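Local coordinates for protein RNA-dependent RNA Polymerase (Bombyx mori cytoplasmic polyhedrosis virus, PDB 6TZ0) that polymerises RNA on an RNA template, making viral plus-strand transcripts and, probably after core assembly, the complementary minus strands of the double-stranded genome, at residues Y160-Y170 with H224-L235; G214-L222 with V771-L780. All coordinates share one frame; numbering follows the deposited sequence.

Interaction 1: Y160-Y170 with H224-L235; sequences YQTTNYPLRTY and HVESIVAMNHFL
The hydroxyl of Y170 gives its hydrogen bond to the side-chain amide of N232 from an uncommon direction: Y170 OH lies 2.5 Å from N232 OD1 and, as modelled, stands above the carbonyl plane, 55° out of it, rather than on a lone pair. OD1 also accepts from T70 N and ND2 donates to T68 O, so the amide is fixed by the end of strand 64-68 and the residues just after it, presenting its oxygen to the phenol. The ring is a knob seated among I228, M231, N232 and L235. M231 CB covers one ring face, 3.7 Å from the centroid of the Y170 ring in a CH-pi contact, with the sulfur farther off above the ring as a Met-aromatic contact; L235 CD1 meets the ring edge 4.1 Å from Y170 CE1.

At the other end H224 enters an aromatic cluster with Y160 and Y165. Its CG stands anti to the carbonyl carbon (chi1 -67°), which sends the imidazole across to Y160; the NE2 edge points at the phenol face, a T-shaped pair with the H224 and Y160 ring centroids 4.8 Å apart. The Y165 ring meets the imidazole obliquely, with Y165 CB 3.5 Å from H224 CE1. In between, P166 packs crosswise on I228, P166 CB lying 3.6 Å from I228 CG1.

The contact joins the end of helix 145-160, the turn after it and the start of helix 166-175 to helix 224-237 within the N-terminal region. The body of helix 145-160 backs Y165 and L167, strand 64-68 packs on I228, and helix 206-218 receives M231 and L235.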
# COMPACT_ATOMS: atom_id res chain seq x y z
N TYR A 160 -0.16 39.67 18.06
CA TYR A 160 0.52 40.92 17.73
C TYR A 160 -0.18 42.17 18.26
O TYR A 160 0.33 43.27 18.03
CB TYR A 160 0.70 41.02 16.21
CG TYR A 160 1.78 40.11 15.72
CD1 TYR A 160 3.11 40.51 15.74
CD2 TYR A 160 1.49 38.83 15.29
CE1 TYR A 160 4.11 39.68 15.30
CE2 TYR A 160 2.48 37.98 14.85
CZ TYR A 160 3.79 38.42 14.87
OH TYR A 160 4.79 37.58 14.43
N GLN A 161 -1.35 42.02 18.90
CA GLN A 161 -2.10 43.07 19.60
C GLN A 161 -2.59 44.20 18.69
O GLN A 161 -3.20 45.16 19.17
CB GLN A 161 -1.31 43.67 20.77
CG GLN A 161 -1.02 42.70 21.88
CD GLN A 161 -0.30 43.36 23.04
OE1 GLN A 161 -0.07 44.57 23.03
NE2 GLN A 161 0.10 42.57 24.02
N THR A 162 -2.33 44.12 17.39
CA THR A 162 -2.74 45.13 16.43
C THR A 162 -3.41 44.43 15.26
O THR A 162 -3.32 43.21 15.13
CB THR A 162 -1.57 45.97 15.88
OG1 THR A 162 -0.69 45.13 15.14
CG2 THR A 162 -0.79 46.65 17.00
N THR A 163 -4.06 45.21 14.42
CA THR A 163 -4.77 44.65 13.29
C THR A 163 -4.17 45.06 11.94
O THR A 163 -4.69 44.66 10.90
CB THR A 163 -6.24 45.05 13.36
OG1 THR A 163 -6.98 44.35 12.36
CG2 THR A 163 -6.41 46.55 13.16
N ASN A 164 -3.07 45.82 11.94
CA ASN A 164 -2.44 46.26 10.70
C ASN A 164 -1.22 45.40 10.38
O ASN A 164 -0.08 45.79 10.64
CB ASN A 164 -2.09 47.75 10.76
CG ASN A 164 -1.39 48.15 12.04
OD1 ASN A 164 -1.11 47.30 12.90
ND2 ASN A 164 -1.10 49.43 12.18
N TYR A 165 -1.48 44.23 9.81
CA TYR A 165 -0.46 43.37 9.24
C TYR A 165 -0.96 42.91 7.87
O TYR A 165 -2.17 42.85 7.65
CB TYR A 165 -0.13 42.19 10.18
CG TYR A 165 -1.28 41.33 10.60
CD1 TYR A 165 -1.67 40.23 9.85
CD2 TYR A 165 -1.98 41.60 11.76
CE1 TYR A 165 -2.72 39.44 10.23
CE2 TYR A 165 -3.02 40.82 12.16
CZ TYR A 165 -3.39 39.74 11.39
OH TYR A 165 -4.45 38.97 11.78
N PRO A 166 -0.05 42.61 6.92
CA PRO A 166 -0.47 42.51 5.50
C PRO A 166 -1.42 41.38 5.15
O PRO A 166 -2.05 41.42 4.08
CB PRO A 166 0.87 42.32 4.77
CG PRO A 166 1.86 42.90 5.65
CD PRO A 166 1.42 42.63 7.03
N LEU A 167 -1.56 40.38 6.01
CA LEU A 167 -2.44 39.26 5.68
C LEU A 167 -3.90 39.68 5.77
O LEU A 167 -4.75 39.13 5.07
CB LEU A 167 -2.14 38.07 6.59
CG LEU A 167 -2.80 36.73 6.23
CD1 LEU A 167 -2.32 36.26 4.87
CD2 LEU A 167 -2.52 35.68 7.28
N ARG A 168 -4.20 40.72 6.56
CA ARG A 168 -5.55 41.28 6.57
C ARG A 168 -5.89 41.94 5.24
O ARG A 168 -7.00 41.80 4.73
CB ARG A 168 -5.71 42.29 7.71
CG ARG A 168 -5.47 41.75 9.08
CD ARG A 168 -6.42 40.62 9.39
NE ARG A 168 -7.83 41.00 9.45
CZ ARG A 168 -8.45 41.38 10.56
NH1 ARG A 168 -7.80 41.44 11.71
NH2 ARG A 168 -9.74 41.70 10.51
N THR A 169 -4.93 42.67 4.66
CA THR A 169 -5.17 43.29 3.37
C THR A 169 -5.25 42.26 2.26
O THR A 169 -6.01 42.46 1.31
CB THR A 169 -4.09 44.32 3.05
OG1 THR A 169 -2.84 43.65 2.88
CG2 THR A 169 -3.98 45.29 4.19
N TYR A 170 -4.50 41.16 2.37
CA TYR A 170 -4.68 40.06 1.41
C TYR A 170 -6.07 39.43 1.52
O TYR A 170 -6.71 39.17 0.49
CB TYR A 170 -3.60 39.00 1.58
CG TYR A 170 -2.33 39.31 0.83
CD1 TYR A 170 -2.25 39.10 -0.54
CD2 TYR A 170 -1.20 39.78 1.49
CE1 TYR A 170 -1.10 39.38 -1.24
CE2 TYR A 170 -0.04 40.06 0.80
CZ TYR A 170 0.00 39.85 -0.56
OH TYR A 170 1.15 40.13 -1.26
N HIS A 224 6.30 39.27 8.47
CA HIS A 224 5.19 39.83 7.72
C HIS A 224 5.60 40.20 6.30
O HIS A 224 4.82 40.00 5.36
CB HIS A 224 4.62 41.04 8.46
CG HIS A 224 3.96 40.69 9.76
ND1 HIS A 224 2.72 40.09 9.82
CD2 HIS A 224 4.37 40.84 11.04
CE1 HIS A 224 2.39 39.90 11.08
NE2 HIS A 224 3.37 40.34 11.84
N VAL A 225 6.82 40.69 6.13
CA VAL A 225 7.30 41.02 4.79
C VAL A 225 7.55 39.75 4.00
O VAL A 225 7.30 39.68 2.78
CB VAL A 225 8.57 41.88 4.89
CG1 VAL A 225 8.82 42.61 3.60
CG2 VAL A 225 8.51 42.81 6.07
N GLU A 226 8.02 38.71 4.67
CA GLU A 226 8.17 37.41 4.03
C GLU A 226 6.82 36.79 3.70
O GLU A 226 6.71 36.05 2.72
CB GLU A 226 8.99 36.49 4.92
CG GLU A 226 10.45 36.86 4.99
CD GLU A 226 11.23 35.97 5.91
OE1 GLU A 226 10.60 35.21 6.67
OE2 GLU A 226 12.48 36.01 5.88
N SER A 227 5.78 37.11 4.48
CA SER A 227 4.44 36.67 4.11
C SER A 227 3.94 37.39 2.87
O SER A 227 3.20 36.80 2.07
CB SER A 227 3.47 36.90 5.26
OG SER A 227 3.23 38.27 5.48
N ILE A 228 4.33 38.66 2.70
CA ILE A 228 4.03 39.37 1.46
C ILE A 228 4.68 38.67 0.27
O ILE A 228 4.03 38.44 -0.76
CB ILE A 228 4.48 40.84 1.55
CG1 ILE A 228 3.73 41.56 2.64
CG2 ILE A 228 4.26 41.56 0.24
CD1 ILE A 228 4.30 42.88 2.90
N VAL A 229 5.96 38.33 0.41
CA VAL A 229 6.70 37.65 -0.66
C VAL A 229 6.06 36.29 -0.99
O VAL A 229 5.89 35.94 -2.17
CB VAL A 229 8.18 37.50 -0.26
CG1 VAL A 229 8.96 36.73 -1.31
CG2 VAL A 229 8.80 38.85 -0.03
N ALA A 230 5.66 35.55 0.05
CA ALA A 230 5.02 34.25 -0.13
C ALA A 230 3.69 34.37 -0.87
O ALA A 230 3.45 33.65 -1.84
CB ALA A 230 4.83 33.58 1.22
N MET A 231 2.82 35.29 -0.43
CA MET A 231 1.51 35.44 -1.06
C MET A 231 1.61 35.97 -2.48
O MET A 231 0.82 35.56 -3.35
CB MET A 231 0.62 36.35 -0.21
CG MET A 231 0.18 35.74 1.10
SD MET A 231 -0.73 34.21 0.88
CE MET A 231 -2.21 34.79 0.06
N ASN A 232 2.58 36.85 -2.75
CA ASN A 232 2.79 37.31 -4.12
C ASN A 232 3.24 36.17 -5.02
O ASN A 232 2.79 36.06 -6.17
CB ASN A 232 3.83 38.43 -4.17
CG ASN A 232 3.36 39.70 -3.51
OD1 ASN A 232 2.18 40.02 -3.54
ND2 ASN A 232 4.29 40.44 -2.95
N HIS A 233 4.09 35.28 -4.50
CA HIS A 233 4.53 34.13 -5.30
C HIS A 233 3.39 33.14 -5.54
O HIS A 233 3.29 32.55 -6.62
CB HIS A 233 5.72 33.45 -4.64
CG HIS A 233 6.25 32.28 -5.40
ND1 HIS A 233 6.83 32.40 -6.64
CD2 HIS A 233 6.32 30.97 -5.08
CE1 HIS A 233 7.21 31.21 -7.07
NE2 HIS A 233 6.92 30.33 -6.14
N PHE A 234 2.51 32.94 -4.55
CA PHE A 234 1.41 32.01 -4.75
C PHE A 234 0.40 32.55 -5.77
O PHE A 234 -0.10 31.80 -6.61
CB PHE A 234 0.68 31.68 -3.45
CG PHE A 234 1.48 30.82 -2.50
CD1 PHE A 234 1.92 29.57 -2.89
CD2 PHE A 234 1.65 31.20 -1.18
CE1 PHE A 234 2.63 28.77 -2.01
CE2 PHE A 234 2.35 30.40 -0.30
CZ PHE A 234 2.83 29.18 -0.72
N LEU A 235 0.13 33.86 -5.74
CA LEU A 235 -0.75 34.44 -6.75
C LEU A 235 -0.11 34.45 -8.14
O LEU A 235 -0.81 34.27 -9.15
CB LEU A 235 -1.17 35.84 -6.33
CG LEU A 235 -2.03 35.82 -5.06
CD1 LEU A 235 -2.26 37.20 -4.53
CD2 LEU A 235 -3.34 35.10 -5.31

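Interaction 2: G214-L222 with V771-L780; sequences GTAIMSGIL and VRRPEGLKML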
# COMPACT_ATOMS: atom_id res chain seq x y z
N GLY A 214 -0.53 32.16 7.59
CA GLY A 214 -0.68 32.59 8.97
C GLY A 214 -0.13 31.60 9.97
O GLY A 214 0.38 32.00 11.03
N THR A 215 -0.21 30.30 9.67
CA THR A 215 0.43 29.29 10.50
C THR A 215 1.95 29.43 10.48
O THR A 215 2.61 29.26 11.50
CB THR A 215 -0.00 27.90 10.04
OG1 THR A 215 -1.43 27.82 10.10
CG2 THR A 215 0.58 26.81 10.91
N ALA A 216 2.51 29.77 9.31
CA ALA A 216 3.95 29.98 9.21
C ALA A 216 4.40 31.24 9.95
O ALA A 216 5.51 31.26 10.48
CB ALA A 216 4.36 30.06 7.74
N ILE A 217 3.57 32.28 9.98
CA ILE A 217 3.90 33.46 10.78
C ILE A 217 3.83 33.14 12.27
O ILE A 217 4.70 33.53 13.04
CB ILE A 217 2.98 34.64 10.42
CG1 ILE A 217 3.18 35.06 8.97
CG2 ILE A 217 3.27 35.84 11.28
CD1 ILE A 217 2.12 36.00 8.53
N MET A 218 2.79 32.39 12.68
CA MET A 218 2.67 31.96 14.08
C MET A 218 3.82 31.04 14.50
O MET A 218 4.17 30.99 15.68
CB MET A 218 1.33 31.25 14.28
CG MET A 218 0.11 32.15 14.36
SD MET A 218 -0.06 32.97 15.95
CE MET A 218 0.60 34.57 15.58
N SER A 219 4.40 30.33 13.54
CA SER A 219 5.53 29.44 13.78
C SER A 219 6.84 30.18 13.99
O SER A 219 7.79 29.58 14.50
CB SER A 219 5.66 28.50 12.59
OG SER A 219 4.54 27.64 12.52
N GLY A 220 6.94 31.44 13.60
CA GLY A 220 8.21 32.12 13.60
C GLY A 220 9.06 31.87 12.38
O GLY A 220 10.22 32.28 12.35
N ILE A 221 8.51 31.19 11.37
CA ILE A 221 9.26 30.90 10.16
C ILE A 221 9.21 32.08 9.20
O ILE A 221 10.24 32.50 8.66
CB ILE A 221 8.71 29.61 9.52
CG1 ILE A 221 8.95 28.43 10.46
CG2 ILE A 221 9.32 29.36 8.16
CD1 ILE A 221 8.19 27.21 10.10
N LEU A 222 8.03 32.63 8.98
CA LEU A 222 7.87 33.79 8.11
C LEU A 222 7.59 35.03 8.94
O LEU A 222 6.86 34.97 9.94
CB LEU A 222 6.74 33.58 7.11
CG LEU A 222 6.93 32.54 6.02
CD1 LEU A 222 5.67 32.44 5.21
CD2 LEU A 222 8.10 32.90 5.14
N VAL A 771 9.63 23.31 14.23
CA VAL A 771 9.06 24.64 14.26
C VAL A 771 10.06 25.55 14.97
O VAL A 771 10.97 25.10 15.65
CB VAL A 771 7.69 24.63 14.97
CG1 VAL A 771 7.83 24.62 16.49
CG2 VAL A 771 6.79 25.70 14.51
N ARG A 772 9.88 26.86 14.80
CA ARG A 772 10.82 27.83 15.32
C ARG A 772 10.29 28.60 16.53
O ARG A 772 11.08 29.01 17.38
CB ARG A 772 11.23 28.79 14.20
CG ARG A 772 12.39 29.68 14.50
CD ARG A 772 12.82 30.44 13.27
NE ARG A 772 13.85 31.41 13.60
CZ ARG A 772 14.39 32.24 12.72
NH1 ARG A 772 14.00 32.21 11.46
NH2 ARG A 772 15.32 33.09 13.11
N ARG A 773 8.98 28.80 16.63
CA ARG A 773 8.37 29.42 17.80
C ARG A 773 7.16 28.58 18.22
O ARG A 773 6.07 28.74 17.66
CB ARG A 773 7.97 30.87 17.54
CG ARG A 773 7.45 31.57 18.78
CD ARG A 773 7.15 33.05 18.58
NE ARG A 773 6.04 33.30 17.67
CZ ARG A 773 6.12 34.02 16.56
NH1 ARG A 773 7.27 34.58 16.22
NH2 ARG A 773 5.05 34.21 15.81
N PRO A 774 7.32 27.68 19.20
CA PRO A 774 6.20 26.81 19.59
C PRO A 774 5.10 27.50 20.38
O PRO A 774 4.00 26.95 20.48
CB PRO A 774 6.89 25.73 20.44
CG PRO A 774 8.31 25.76 20.02
CD PRO A 774 8.60 27.19 19.72
N GLU A 775 5.36 28.68 20.96
CA GLU A 775 4.36 29.34 21.78
C GLU A 775 3.23 29.93 20.93
O GLU A 775 2.05 29.84 21.30
CB GLU A 775 5.03 30.42 22.62
CG GLU A 775 4.10 31.18 23.55
CD GLU A 775 3.52 30.31 24.65
OE1 GLU A 775 4.19 29.34 25.07
OE2 GLU A 775 2.39 30.60 25.09
N GLY A 776 3.58 30.53 19.78
CA GLY A 776 2.56 30.98 18.85
C GLY A 776 1.77 29.84 18.26
O GLY A 776 0.58 29.98 17.96
N LEU A 777 2.40 28.68 18.11
CA LEU A 777 1.69 27.48 17.70
C LEU A 777 0.74 26.99 18.78
O LEU A 777 -0.34 26.46 18.48
CB LEU A 777 2.73 26.42 17.31
CG LEU A 777 2.38 25.04 16.78
CD1 LEU A 777 3.35 24.70 15.69
CD2 LEU A 777 2.58 24.08 17.90
N LYS A 778 1.09 27.20 20.06
CA LYS A 778 0.16 26.89 21.14
C LYS A 778 -1.05 27.83 21.11
O LYS A 778 -2.19 27.39 21.32
CB LYS A 778 0.85 26.96 22.50
CG LYS A 778 -0.03 26.46 23.64
CD LYS A 778 0.75 26.20 24.92
CE LYS A 778 1.01 27.46 25.73
NZ LYS A 778 -0.22 27.89 26.43
N MET A 779 -0.82 29.11 20.81
CA MET A 779 -1.93 30.05 20.70
C MET A 779 -2.82 29.73 19.51
O MET A 779 -4.05 29.84 19.58
CB MET A 779 -1.41 31.48 20.63
CG MET A 779 -2.50 32.52 20.68
SD MET A 779 -1.87 34.19 20.81
CE MET A 779 -1.31 34.18 22.50
N LEU A 780 -2.21 29.29 18.40
CA LEU A 780 -2.97 28.93 17.21
C LEU A 780 -3.84 27.71 17.45
O LEU A 780 -5.00 27.67 17.03
CB LEU A 780 -2.01 28.69 16.05
CG LEU A 780 -2.60 28.38 14.69
CD1 LEU A 780 -3.43 29.55 14.22
CD2 LEU A 780 -1.49 28.12 13.73
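Backbone polarity dominates where S219 and G220 meet R772 and R773. The carbonyl S219 O accepts two weak hydrogen bonds from successive amides, R773 N at 2.6 Å and R772 N at 3.4 Å, both well bent. The turn that offers it is a Schellman motif, in which I221 N bonds back to A216 O and G220 N to I217 O while G220 adopts positive phi (83°). This turn at G220 lies against the incoming chain. S219 OG turns inward to T215 O, which S219 N reaches from the opposite face of the carbonyl plane.

Charged groups gather at the same helix end. R773 bends at chi3 (67°), bringing NH2 to 2.9 Å from I217 O and to 3.3 Å from M218 O, with G220 CA over one face of the guanidinium; a cation beside these C-terminal carbonyls should be electrostatically favourable. R772 extends along G220, R772 CD lying 3.3 Å from G220 O, and its NH2 bonds to S60 O.

Close backbone and apolar packing complete the contact. G776 CA comes 3.6 Å from M218 O in a CA-H...O contact, so the helices approach through backbone here. The M218 chain bends at chi2 and chi3, placing SD near G776 O with CB beside L780. The L780 side chain crosses that of T215 at about a right angle, L780 CD2 lying 3.7 Å from T215 CG2, while T215 OG1 bonds to C211 O and W742 NE1. V771 CG2 sits 3.6 Å from S219 CB.

The contact joins the N-terminal region to residues distant in sequence; segments 214-218 and 774-780, of helices 206-218 and 774-786, run at 134°, obliquely antiparallel. Helix 145-160 packs along both, W159 touching M218, R773 and M779, and helix 325-339 borders I221 and R772.

Both interactions are buried; interaction 2 has its centre nearer the chain centre, about 20 Å away against about 29 Å for interaction 1, and their own centres are about 14 Å apart. Interaction 1 is local, tying helices 166-175 and 224-237, with 53 residues between the segments, through side chains, mostly rings and aliphatic groups with one polar tether. Interaction 2 spans 548 intervening residues and works largely through carbonyls, amides and arginines at a helix end. They share a framework: helices 206-218 and 224-237 follow one another, joined by a short turn, and helix 145-160 borders both contacts. They also touch, S227 CB lying 3.6 Å from I217 CD1 and Y160 OH 3.7 Å from R773 NH2.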